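Local coordinates for synaptic vesicle glycoprotein 2C (PDB 5JLV) that acts as a synaptic vesicle receptor for botulinum neurotoxin A, which here holds its glycosylated luminal domain through the toxin's receptor-binding domain, at residues F82-I88 / F102-K108; F31-F35 / F52-K56; H42-D48 / F62-K68. All coordinates share one frame. Residues are numbered along the deposited sequence.

How the interactions relate
All three contacts join successive coils of one parallel beta-helix. Interaction 2 and interaction 3 overlap along the chain: their segments alternate, both use strand 46-53, and Phe31 and Phe52 of interaction 2 touch Tyr47 and Phe67 of interaction 3, respectively. Interaction 1 comes later, its centre about 9 Å from that of interaction 3. These two are the same pairing at different levels: 62-68 lies directly against 82-88, so 42-48, 62-68, 82-88 and 102-108 form a four-rung ladder across two faces of the helix. Interactions 1 and 2 do not touch; their centres are about 20 Å apart, on opposite sides of the chain's centre. The neurotoxin binds at the 102-108 edge of the ladder.

Interaction 1: residues F82-I88 / F102-K108; sequences FKNCTFI and FIDSEFK. With NAG (2-acetamido-2-deoxy-beta-D-glucopyranose), chain M; NAG (2-acetamido-2-deoxy-beta-D-glucopyranose), chain E.
This is a parallel coil-to-coil contact in a beta-helix of the pentapeptide-repeat type, whose outer strand 106-108 meets the neurotoxin. Residues 82-88 and 102-108 both run strand, corner, strand, one 20-residue coil apart. Paired CA atoms lie 4.7-4.8 Å apart, and strands 86-88 and 106-108 are inclined by just 11°. The strand residues are extended, whereas Asn84 (phi/psi 57/41) and Asp104 (52/43) take left-handed helical values and turn each corner. Backbone hydrogen bonds run Ile103 N to Phe82 O (2.9 Å), Asn84 N to Ile103 O (2.8 Å), Glu106 N to Cys85 O (2.9 Å), Phe87 N to Glu106 O and Lys108 N to Phe87 O (both 2.7 Å). At the corner Ser105 OG accepts from Cys85 N (3.1 Å) and donates to Phe82 O (3.2 Å). Inside, Phe82, Phe87, Phe102 and Phe107, all chi1 m with chi2 near ±90°, form an aromatic cluster: Phe87 and Phe107 lie 12° from parallel but slid apart, centroids 4.9 Å. On that outer strand the backbone of Phe107 hydrogen-bonds the toxin. Outside, Asn84 ND2 hydrogen-bonds Asp64 and is glycosylated, 1.4 Å from C1 of the chain M NAG.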
loop_
_atom_site.group_PDB
_atom_site.type_symbol
_atom_site.label_atom_id
_atom_site.label_comp_id
_atom_site.label_asym_id
_atom_site.label_seq_id
_atom_site.Cartn_x
_atom_site.Cartn_y
_atom_site.Cartn_z
ATOM N N PHE C 82 -3.037 32.452 -4.414
ATOM C CA PHE C 82 -3.245 31.974 -3.065
ATOM C C PHE C 82 -1.954 32.202 -2.297
ATOM O O PHE C 82 -0.949 31.550 -2.575
ATOM C CB PHE C 82 -3.576 30.482 -3.095
ATOM C CG PHE C 82 -4.811 30.150 -3.877
ATOM C CD1 PHE C 82 -4.742 29.917 -5.252
ATOM C CD2 PHE C 82 -6.039 30.038 -3.240
ATOM C CE1 PHE C 82 -5.890 29.608 -5.977
ATOM C CE2 PHE C 82 -7.192 29.718 -3.959
ATOM C CZ PHE C 82 -7.116 29.514 -5.323
ATOM N N LYS C 83 -1.982 33.138 -1.348
ATOM C CA LYS C 83 -0.795 33.535 -0.580
ATOM C C LYS C 83 -0.885 33.061 0.871
ATOM O O LYS C 83 -1.827 33.419 1.589
ATOM C CB LYS C 83 -0.624 35.058 -0.614
ATOM C CG LYS C 83 -0.485 35.643 -2.013
ATOM C CD LYS C 83 -0.328 37.165 -1.997
ATOM C CE LYS C 83 -0.522 37.758 -3.392
ATOM N NZ LYS C 83 -0.256 39.224 -3.456
ATOM N N ASN C 84 0.088 32.250 1.296
ATOM C CA ASN C 84 0.123 31.720 2.668
ATOM C C ASN C 84 -1.159 30.952 3.001
ATOM O O ASN C 84 -1.722 31.076 4.090
ATOM C CB ASN C 84 0.369 32.854 3.681
ATOM C CG ASN C 84 0.806 32.348 5.042
ATOM O OD1 ASN C 84 1.437 31.297 5.163
ATOM N ND2 ASN C 84 0.476 33.107 6.080
ATOM N N CYS C 85 -1.627 30.172 2.038
ATOM C CA CYS C 85 -2.808 29.364 2.233
ATOM C C CYS C 85 -2.437 27.919 2.527
ATOM O O CYS C 85 -1.383 27.446 2.102
ATOM C CB CYS C 85 -3.744 29.485 1.023
ATOM S SG CYS C 85 -4.508 31.140 0.904
ATOM N N THR C 86 -3.281 27.242 3.303
ATOM C CA THR C 86 -3.142 25.815 3.536
ATOM C C THR C 86 -4.299 25.053 2.883
ATOM O O THR C 86 -5.478 25.403 3.054
ATOM C CB THR C 86 -3.072 25.502 5.038
ATOM O OG1 THR C 86 -2.029 26.285 5.620
ATOM C CG2 THR C 86 -2.784 24.022 5.273
ATOM N N PHE C 87 -3.954 24.027 2.116
ATOM C CA PHE C 87 -4.957 23.181 1.482
ATOM C C PHE C 87 -4.861 21.782 2.066
ATOM O O PHE C 87 -3.774 21.177 2.077
ATOM C CB PHE C 87 -4.732 23.124 -0.023
ATOM C CG PHE C 87 -4.753 24.459 -0.688
ATOM C CD1 PHE C 87 -3.589 25.211 -0.801
ATOM C CD2 PHE C 87 -5.934 24.960 -1.222
ATOM C CE1 PHE C 87 -3.603 26.446 -1.427
ATOM C CE2 PHE C 87 -5.964 26.201 -1.843
ATOM C CZ PHE C 87 -4.794 26.945 -1.945
ATOM N N ILE C 88 -6.000 21.288 2.551
ATOM C CA ILE C 88 -6.092 19.995 3.236
ATOM C C ILE C 88 -7.147 19.125 2.554
ATOM O O ILE C 88 -8.271 19.575 2.348
ATOM C CB ILE C 88 -6.486 20.177 4.722
ATOM C CG1 ILE C 88 -5.390 20.950 5.482
ATOM C CG2 ILE C 88 -6.760 18.822 5.392
ATOM C CD1 ILE C 88 -5.906 21.731 6.671
ATOM N N PHE C 102 0.401 29.898 -6.483
ATOM C CA PHE C 102 0.565 29.740 -5.046
ATOM C C PHE C 102 1.840 30.433 -4.576
ATOM O O PHE C 102 2.897 30.291 -5.188
ATOM C CB PHE C 102 0.588 28.246 -4.688
ATOM C CG PHE C 102 -0.576 27.477 -5.243
ATOM C CD1 PHE C 102 -0.463 26.784 -6.445
ATOM C CD2 PHE C 102 -1.795 27.459 -4.577
ATOM C CE1 PHE C 102 -1.547 26.085 -6.972
ATOM C CE2 PHE C 102 -2.882 26.767 -5.095
ATOM C CZ PHE C 102 -2.756 26.070 -6.292
ATOM N N ILE C 103 1.735 31.210 -3.505
ATOM C CA ILE C 103 2.905 31.828 -2.906
ATOM C C ILE C 103 2.941 31.407 -1.461
ATOM O O ILE C 103 1.992 31.671 -0.726
ATOM C CB ILE C 103 2.858 33.368 -2.972
ATOM C CG1 ILE C 103 2.708 33.854 -4.423
ATOM C CG2 ILE C 103 4.088 33.969 -2.299
ATOM C CD1 ILE C 103 2.492 35.352 -4.556
ATOM N N ASP C 104 4.020 30.733 -1.066
ATOM C CA ASP C 104 4.216 30.286 0.321
ATOM C C ASP C 104 3.007 29.503 0.841
ATOM O O ASP C 104 2.552 29.713 1.967
ATOM C CB ASP C 104 4.525 31.480 1.242
ATOM C CG ASP C 104 5.842 32.163 0.896
ATOM O OD1 ASP C 104 6.831 31.455 0.604
ATOM O OD2 ASP C 104 5.896 33.412 0.929
ATOM N N SER C 105 2.482 28.617 0.007
ATOM C CA SER C 105 1.324 27.831 0.375
ATOM C C SER C 105 1.677 26.385 0.680
ATOM O O SER C 105 2.720 25.893 0.287
ATOM C CB SER C 105 0.241 27.910 -0.704
ATOM O OG SER C 105 -0.441 29.142 -0.599
ATOM N N GLU C 106 0.778 25.719 1.381
ATOM C CA GLU C 106 1.036 24.427 1.938
ATOM C C GLU C 106 -0.081 23.467 1.496
ATOM O O GLU C 106 -1.275 23.825 1.546
ATOM C CB GLU C 106 1.074 24.576 3.460
ATOM C CG GLU C 106 1.048 23.280 4.230
ATOM C CD GLU C 106 2.425 22.696 4.437
ATOM O OE1 GLU C 106 3.411 23.466 4.491
ATOM O OE2 GLU C 106 2.513 21.460 4.568
ATOM N N PHE C 107 0.304 22.272 1.047
ATOM C CA PHE C 107 -0.661 21.242 0.649
ATOM C C PHE C 107 -0.497 20.007 1.524
ATOM O O PHE C 107 0.617 19.547 1.731
ATOM C CB PHE C 107 -0.470 20.847 -0.826
ATOM C CG PHE C 107 -0.661 21.979 -1.786
ATOM C CD1 PHE C 107 -1.920 22.232 -2.348
ATOM C CD2 PHE C 107 0.418 22.791 -2.150
ATOM C CE1 PHE C 107 -2.099 23.285 -3.238
ATOM C CE2 PHE C 107 0.239 23.848 -3.041
ATOM C CZ PHE C 107 -1.021 24.099 -3.581
ATOM N N LYS C 108 -1.618 19.477 2.016
ATOM C CA LYS C 108 -1.645 18.294 2.893
ATOM C C LYS C 108 -2.671 17.303 2.337
ATOM O O LYS C 108 -3.873 17.579 2.363
ATOM C CB LYS C 108 -2.058 18.675 4.325
ATOM C CG LYS C 108 -1.419 19.935 4.877
ATOM C CD LYS C 108 -0.318 19.616 5.859
ATOM C CE LYS C 108 0.177 20.868 6.567
ATOM N NZ LYS C 108 -0.507 21.146 7.861
HETATM C C1 NAG M . 0.760 32.919 7.464
HETATM C C2 NAG M . 1.770 33.957 7.939
HETATM C C3 NAG M . 2.224 33.664 9.364
HETATM C C4 NAG M . 1.028 33.425 10.280
HETATM C C5 NAG M . 0.062 32.420 9.664
HETATM C C6 NAG M . -1.170 32.239 10.543
HETATM C C7 NAG M . 3.205 35.052 6.320
HETATM C C8 NAG M . 4.512 35.003 5.584
HETATM N N2 NAG M . 2.915 33.979 7.049
HETATM O O3 NAG M . 2.989 34.770 9.858
HETATM O O4 NAG M . 1.486 32.935 11.545
HETATM O O5 NAG M . -0.337 32.873 8.372
HETATM O O6 NAG M . -2.292 31.885 9.726
HETATM O O7 NAG M . 2.459 36.015 6.253
HETATM C C1 NAG E . -3.481 13.296 5.872
HETATM C C2 NAG E . -3.982 14.083 7.077
HETATM C C3 NAG E . -3.650 13.360 8.377
HETATM C C4 NAG E . -4.069 11.896 8.311
HETATM C C5 NAG E . -3.562 11.241 7.032
HETATM C C6 NAG E . -4.044 9.799 6.929
HETATM C C7 NAG E . -4.129 16.492 7.322
HETATM C C8 NAG E . -3.365 17.775 7.470
HETATM N N2 NAG E . -3.395 15.409 7.083
HETATM O O3 NAG E . -4.325 14.002 9.465
HETATM O O4 NAG E . -3.544 11.198 9.446
HETATM O O5 NAG E . -4.025 11.979 5.904
HETATM O O6 NAG E . -5.444 9.742 7.228
HETATM O O7 NAG E . -5.344 16.446 7.416
#

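Interaction 2: residues F31-F35 / F52-K56; sequences FTINF and FIGVK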
loop_
_atom_site.group_PDB
_atom_site.type_symbol
_atom_site.label_atom_id
_atom_site.label_comp_id
_atom_site.label_asym_id
_atom_site.label_seq_id
_atom_site.Cartn_x
_atom_site.Cartn_y
_atom_site.Cartn_z
ATOM N N PHE C 31 -20.746 24.966 0.403
ATOM C CA PHE C 31 -21.218 25.907 -0.603
ATOM C C PHE C 31 -20.766 25.482 -1.982
ATOM O O PHE C 31 -19.803 24.706 -2.135
ATOM C CB PHE C 31 -20.748 27.341 -0.297
ATOM C CG PHE C 31 -19.251 27.502 -0.267
ATOM C CD1 PHE C 31 -18.548 27.368 0.925
ATOM C CD2 PHE C 31 -18.540 27.799 -1.433
ATOM C CE1 PHE C 31 -17.173 27.511 0.955
ATOM C CE2 PHE C 31 -17.158 27.943 -1.407
ATOM C CZ PHE C 31 -16.475 27.801 -0.211
ATOM N N THR C 32 -21.476 25.973 -2.985
ATOM C CA THR C 32 -21.084 25.787 -4.352
ATOM C C THR C 32 -21.006 27.143 -5.004
ATOM O O THR C 32 -21.957 27.913 -4.955
ATOM C CB THR C 32 -22.079 24.879 -5.103
ATOM O OG1 THR C 32 -22.027 23.566 -4.537
ATOM C CG2 THR C 32 -21.730 24.793 -6.589
ATOM N N ILE C 33 -19.843 27.455 -5.562
ATOM C CA ILE C 33 -19.701 28.603 -6.440
ATOM C C ILE C 33 -19.455 28.091 -7.860
ATOM O O ILE C 33 -18.620 27.205 -8.080
ATOM C CB ILE C 33 -18.574 29.556 -5.975
ATOM C CG1 ILE C 33 -18.992 30.271 -4.682
ATOM C CG2 ILE C 33 -18.267 30.594 -7.047
ATOM C CD1 ILE C 33 -17.831 30.751 -3.834
ATOM N N ASN C 34 -20.232 28.606 -8.806
ATOM C CA ASN C 34 -20.083 28.230 -10.208
ATOM C C ASN C 34 -20.231 29.431 -11.143
ATOM O O ASN C 34 -20.678 29.298 -12.287
ATOM C CB ASN C 34 -21.058 27.094 -10.576
ATOM C CG ASN C 34 -22.515 27.524 -10.528
ATOM O OD1 ASN C 34 -22.850 28.580 -9.993
ATOM N ND2 ASN C 34 -23.389 26.700 -11.090
ATOM N N PHE C 35 -19.844 30.599 -10.636
ATOM C CA PHE C 35 -19.942 31.864 -11.364
ATOM C C PHE C 35 -18.622 32.622 -11.275
ATOM O O PHE C 35 -17.806 32.356 -10.382
ATOM C CB PHE C 35 -21.086 32.731 -10.804
ATOM C CG PHE C 35 -21.186 32.718 -9.297
ATOM C CD1 PHE C 35 -22.032 31.808 -8.644
ATOM C CD2 PHE C 35 -20.449 33.614 -8.525
ATOM C CE1 PHE C 35 -22.130 31.791 -7.259
ATOM C CE2 PHE C 35 -20.548 33.599 -7.135
ATOM C CZ PHE C 35 -21.389 32.688 -6.504
ATOM N N PHE C 52 -15.833 24.802 -5.969
ATOM C CA PHE C 52 -15.641 25.792 -7.002
ATOM C C PHE C 52 -15.684 25.061 -8.337
ATOM O O PHE C 52 -14.700 24.417 -8.741
ATOM C CB PHE C 52 -14.295 26.496 -6.795
ATOM C CG PHE C 52 -14.118 27.084 -5.406
ATOM C CD1 PHE C 52 -13.674 26.294 -4.341
ATOM C CD2 PHE C 52 -14.396 28.423 -5.165
ATOM C CE1 PHE C 52 -13.508 26.835 -3.068
ATOM C CE2 PHE C 52 -14.233 28.967 -3.896
ATOM C CZ PHE C 52 -13.784 28.171 -2.851
ATOM N N ILE C 53 -16.845 25.120 -8.995
ATOM C CA ILE C 53 -17.134 24.313 -10.187
ATOM C C ILE C 53 -17.359 25.208 -11.406
ATOM O O ILE C 53 -18.363 25.922 -11.481
ATOM C CB ILE C 53 -18.405 23.429 -9.996
ATOM C CG1 ILE C 53 -18.431 22.738 -8.618
ATOM C CG2 ILE C 53 -18.556 22.435 -11.142
ATOM C CD1 ILE C 53 -17.469 21.572 -8.458
ATOM N N GLY C 54 -16.428 25.167 -12.360
ATOM C CA GLY C 54 -16.546 25.973 -13.587
ATOM C C GLY C 54 -16.353 27.460 -13.358
ATOM O O GLY C 54 -16.829 28.282 -14.132
ATOM N N VAL C 55 -15.643 27.801 -12.291
ATOM C CA VAL C 55 -15.438 29.181 -11.905
ATOM C C VAL C 55 -14.310 29.810 -12.720
ATOM O O VAL C 55 -13.288 29.169 -12.987
ATOM C CB VAL C 55 -15.112 29.276 -10.399
ATOM C CG1 VAL C 55 -14.764 30.701 -9.988
ATOM C CG2 VAL C 55 -16.275 28.746 -9.575
ATOM N N LYS C 56 -14.508 31.059 -13.129
ATOM C CA LYS C 56 -13.407 31.882 -13.618
ATOM C C LYS C 56 -12.984 32.883 -12.539
ATOM O O LYS C 56 -13.770 33.746 -12.139
ATOM C CB LYS C 56 -13.789 32.602 -14.916
ATOM C CG LYS C 56 -14.077 31.661 -16.081
ATOM C CD LYS C 56 -14.234 32.407 -17.399
ATOM C CE LYS C 56 -15.624 32.994 -17.540
ATOM N NZ LYS C 56 -15.870 33.472 -18.927
#
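With chi1 near +60° (p) the Phe31 ring swings inward and presents its edge to the face of Phe52 in an offset edge-to-face pair, planes at 85° and centroids 5.5 Å apart. Phe52, an m rotamer, also stacks on Phe72 of the next coil. Ile33 (m, t) fills in beside these rings, with CD1 4.0 Å from Phe52 CE2 and CG2 3.7 Å from Val55 CG2. Val55 (chi1 t) sets that same CG2 3.2 Å from Ile33 O. Asn34 is a p rotamer whose amide leads off from the partner segment, although its CB sits 3.1 Å from Ile53 O. Between the two segments there is one parallel bridge, Ile33 with Phe52, with Ile53 N donating to Ile33 O at 2.9 Å; Arg51, just before, carries the pairing further along strand 46-53. Beyond it Gly54, at positive phi (71/24), turns the corner. Strand 31-33 thus lies on strand 46-53 near the N-terminal end of the stack, its aliphatic and aromatic side chains filling the interior as in a pentapeptide-repeat beta-helix.

Interaction 3: residues H42-D48 / F62-K68; sequences HTGMEYD and FKDSVFK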
loop_
_atom_site.group_PDB
_atom_site.type_symbol
_atom_site.label_atom_id
_atom_site.label_comp_id
_atom_site.label_asym_id
_atom_site.label_seq_id
_atom_site.Cartn_x
_atom_site.Cartn_y
_atom_site.Cartn_z
ATOM N N HIS C 42 -9.634 38.032 -0.175
ATOM C CA HIS C 42 -10.194 37.332 0.985
ATOM C C HIS C 42 -9.068 36.943 1.919
ATOM O O HIS C 42 -8.104 36.304 1.493
ATOM C CB HIS C 42 -10.944 36.073 0.540
ATOM C CG HIS C 42 -12.039 36.336 -0.444
ATOM N ND1 HIS C 42 -13.242 36.899 -0.082
ATOM C CD2 HIS C 42 -12.122 36.094 -1.773
ATOM C CE1 HIS C 42 -14.017 37.003 -1.148
ATOM N NE2 HIS C 42 -13.361 36.518 -2.187
ATOM N N THR C 43 -9.179 37.324 3.188
ATOM C CA THR C 43 -8.107 37.074 4.156
ATOM C C THR C 43 -8.613 36.344 5.400
ATOM O O THR C 43 -9.693 36.641 5.894
ATOM C CB THR C 43 -7.414 38.391 4.570
ATOM O OG1 THR C 43 -6.943 39.063 3.398
ATOM C CG2 THR C 43 -6.225 38.126 5.506
ATOM N N GLY C 44 -7.825 35.385 5.888
ATOM C CA GLY C 44 -8.043 34.780 7.208
ATOM C C GLY C 44 -9.256 33.867 7.343
ATOM O O GLY C 44 -9.711 33.591 8.452
ATOM N N MET C 45 -9.770 33.386 6.219
ATOM C CA MET C 45 -10.975 32.568 6.217
ATOM C C MET C 45 -10.668 31.078 6.075
ATOM O O MET C 45 -9.705 30.697 5.399
ATOM C CB MET C 45 -11.890 32.991 5.064
ATOM C CG MET C 45 -12.343 34.441 5.102
ATOM S SD MET C 45 -13.218 34.824 6.625
ATOM C CE MET C 45 -14.570 33.646 6.564
ATOM N N GLU C 46 -11.492 30.240 6.702
ATOM C CA GLU C 46 -11.507 28.823 6.380
ATOM C C GLU C 46 -12.687 28.487 5.459
ATOM O O GLU C 46 -13.763 29.089 5.562
ATOM C CB GLU C 46 -11.524 27.951 7.643
ATOM C CG GLU C 46 -11.420 26.458 7.334
ATOM C CD GLU C 46 -11.192 25.592 8.557
ATOM O OE1 GLU C 46 -10.673 26.104 9.573
ATOM O OE2 GLU C 46 -11.514 24.383 8.494
ATOM N N TYR C 47 -12.462 27.545 4.550
ATOM C CA TYR C 47 -13.489 27.061 3.647
ATOM C C TYR C 47 -13.532 25.528 3.733
ATOM O O TYR C 47 -12.573 24.855 3.340
ATOM C CB TYR C 47 -13.202 27.524 2.197
ATOM C CG TYR C 47 -12.974 29.030 2.067
ATOM C CD1 TYR C 47 -14.052 29.908 1.910
ATOM C CD2 TYR C 47 -11.689 29.573 2.139
ATOM C CE1 TYR C 47 -13.852 31.283 1.801
ATOM C CE2 TYR C 47 -11.481 30.945 2.031
ATOM C CZ TYR C 47 -12.568 31.791 1.862
ATOM O OH TYR C 47 -12.373 33.147 1.772
ATOM N N ASP C 48 -14.629 25.002 4.292
ATOM C CA ASP C 48 -14.836 23.557 4.478
ATOM C C ASP C 48 -15.819 23.084 3.428
ATOM O O ASP C 48 -16.893 23.684 3.270
ATOM C CB ASP C 48 -15.449 23.256 5.860
ATOM C CG ASP C 48 -14.427 23.277 6.983
ATOM O OD1 ASP C 48 -13.257 23.642 6.742
ATOM O OD2 ASP C 48 -14.807 22.927 8.129
ATOM N N PHE C 62 -6.619 35.071 -2.439
ATOM C CA PHE C 62 -6.879 34.504 -1.128
ATOM C C PHE C 62 -5.591 34.603 -0.325
ATOM O O PHE C 62 -4.525 34.239 -0.818
ATOM C CB PHE C 62 -7.279 33.027 -1.255
ATOM C CG PHE C 62 -8.621 32.807 -1.889
ATOM C CD1 PHE C 62 -8.738 32.644 -3.264
ATOM C CD2 PHE C 62 -9.770 32.723 -1.106
ATOM C CE1 PHE C 62 -9.974 32.428 -3.849
ATOM C CE2 PHE C 62 -11.012 32.507 -1.688
ATOM C CZ PHE C 62 -11.113 32.365 -3.065
ATOM N N LYS C 63 -5.679 35.078 0.905
ATOM C CA LYS C 63 -4.498 35.219 1.742
ATOM C C LYS C 63 -4.767 34.702 3.152
ATOM O O LYS C 63 -5.842 34.946 3.711
ATOM C CB LYS C 63 -4.037 36.683 1.739
ATOM C CG LYS C 63 -2.963 37.043 2.747
ATOM C CD LYS C 63 -2.516 38.501 2.577
ATOM C CE LYS C 63 -3.671 39.407 2.152
ATOM N NZ LYS C 63 -3.434 40.841 2.471
ATOM N N ASP C 64 -3.800 33.964 3.709
ATOM C CA ASP C 64 -3.890 33.404 5.076
ATOM C C ASP C 64 -5.159 32.574 5.274
ATOM O O ASP C 64 -5.818 32.678 6.296
ATOM C CB ASP C 64 -3.821 34.509 6.154
ATOM C CG ASP C 64 -2.590 35.385 6.029
ATOM O OD1 ASP C 64 -1.527 34.892 5.610
ATOM O OD2 ASP C 64 -2.685 36.581 6.368
ATOM N N SER C 65 -5.497 31.766 4.280
ATOM C CA SER C 65 -6.750 31.047 4.288
ATOM C C SER C 65 -6.518 29.558 4.339
ATOM O O SER C 65 -5.445 29.074 3.963
ATOM C CB SER C 65 -7.587 31.421 3.063
ATOM O OG SER C 65 -8.044 32.760 3.169
ATOM N N VAL C 66 -7.517 28.837 4.832
ATOM C CA VAL C 66 -7.472 27.385 4.913
ATOM C C VAL C 66 -8.596 26.795 4.044
ATOM O O VAL C 66 -9.741 27.233 4.115
ATOM C CB VAL C 66 -7.586 26.891 6.375
ATOM C CG1 VAL C 66 -7.656 25.360 6.434
ATOM C CG2 VAL C 66 -6.408 27.399 7.198
ATOM N N PHE C 67 -8.246 25.837 3.198
ATOM C CA PHE C 67 -9.235 25.114 2.404
ATOM C C PHE C 67 -9.222 23.651 2.833
ATOM O O PHE C 67 -8.228 22.942 2.611
ATOM C CB PHE C 67 -8.933 25.235 0.898
ATOM C CG PHE C 67 -8.977 26.645 0.374
ATOM C CD1 PHE C 67 -7.883 27.498 0.527
ATOM C CD2 PHE C 67 -10.104 27.117 -0.300
ATOM C CE1 PHE C 67 -7.921 28.799 0.040
ATOM C CE2 PHE C 67 -10.154 28.422 -0.782
ATOM C CZ PHE C 67 -9.056 29.262 -0.615
ATOM N N LYS C 68 -10.313 23.213 3.467
ATOM C CA LYS C 68 -10.464 21.811 3.901
ATOM C C LYS C 68 -11.527 21.051 3.087
ATOM O O LYS C 68 -12.681 21.473 3.026
ATOM C CB LYS C 68 -10.803 21.732 5.398
ATOM C CG LYS C 68 -10.564 20.346 5.997
ATOM C CD LYS C 68 -11.044 20.230 7.446
ATOM C CE LYS C 68 -9.952 20.592 8.450
ATOM N NZ LYS C 68 -9.561 22.034 8.392
#
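The two backbones run parallel and in step from His42 opposite Phe62 to Asp48 opposite Lys68. Gly44 and Asp64 break the extended run with positive phi, so both chains bend at the same level. Lys63 N bonds His42 O and Gly44 N bonds Lys63 O (2.8 and 3.0 Å) before the bend; after it come Val66 N to Met45 O (2.9 Å), then Tyr47 N to Val66 O and Lys68 N to Tyr47 O (both 2.8 Å). His42, Tyr47, Phe62 and Phe67, all chi1 m, make an aromatic cluster within. The edge of Phe62 meets the face of Tyr47 (planes at 90°), while Tyr47 and Phe67 are near parallel but slid apart, CD2 to CE2 3.5 Å. On the outer face Lys68 NZ forms a salt bridge with Glu46 OE2 at 3.1 Å. Asp64 OD1 hydrogen-bonds the glycosylated Asn84 of the next coil. Aligned corners and a filled aromatic interior mark the right-handed quadrilateral beta-helix of pentapeptide-repeat proteins.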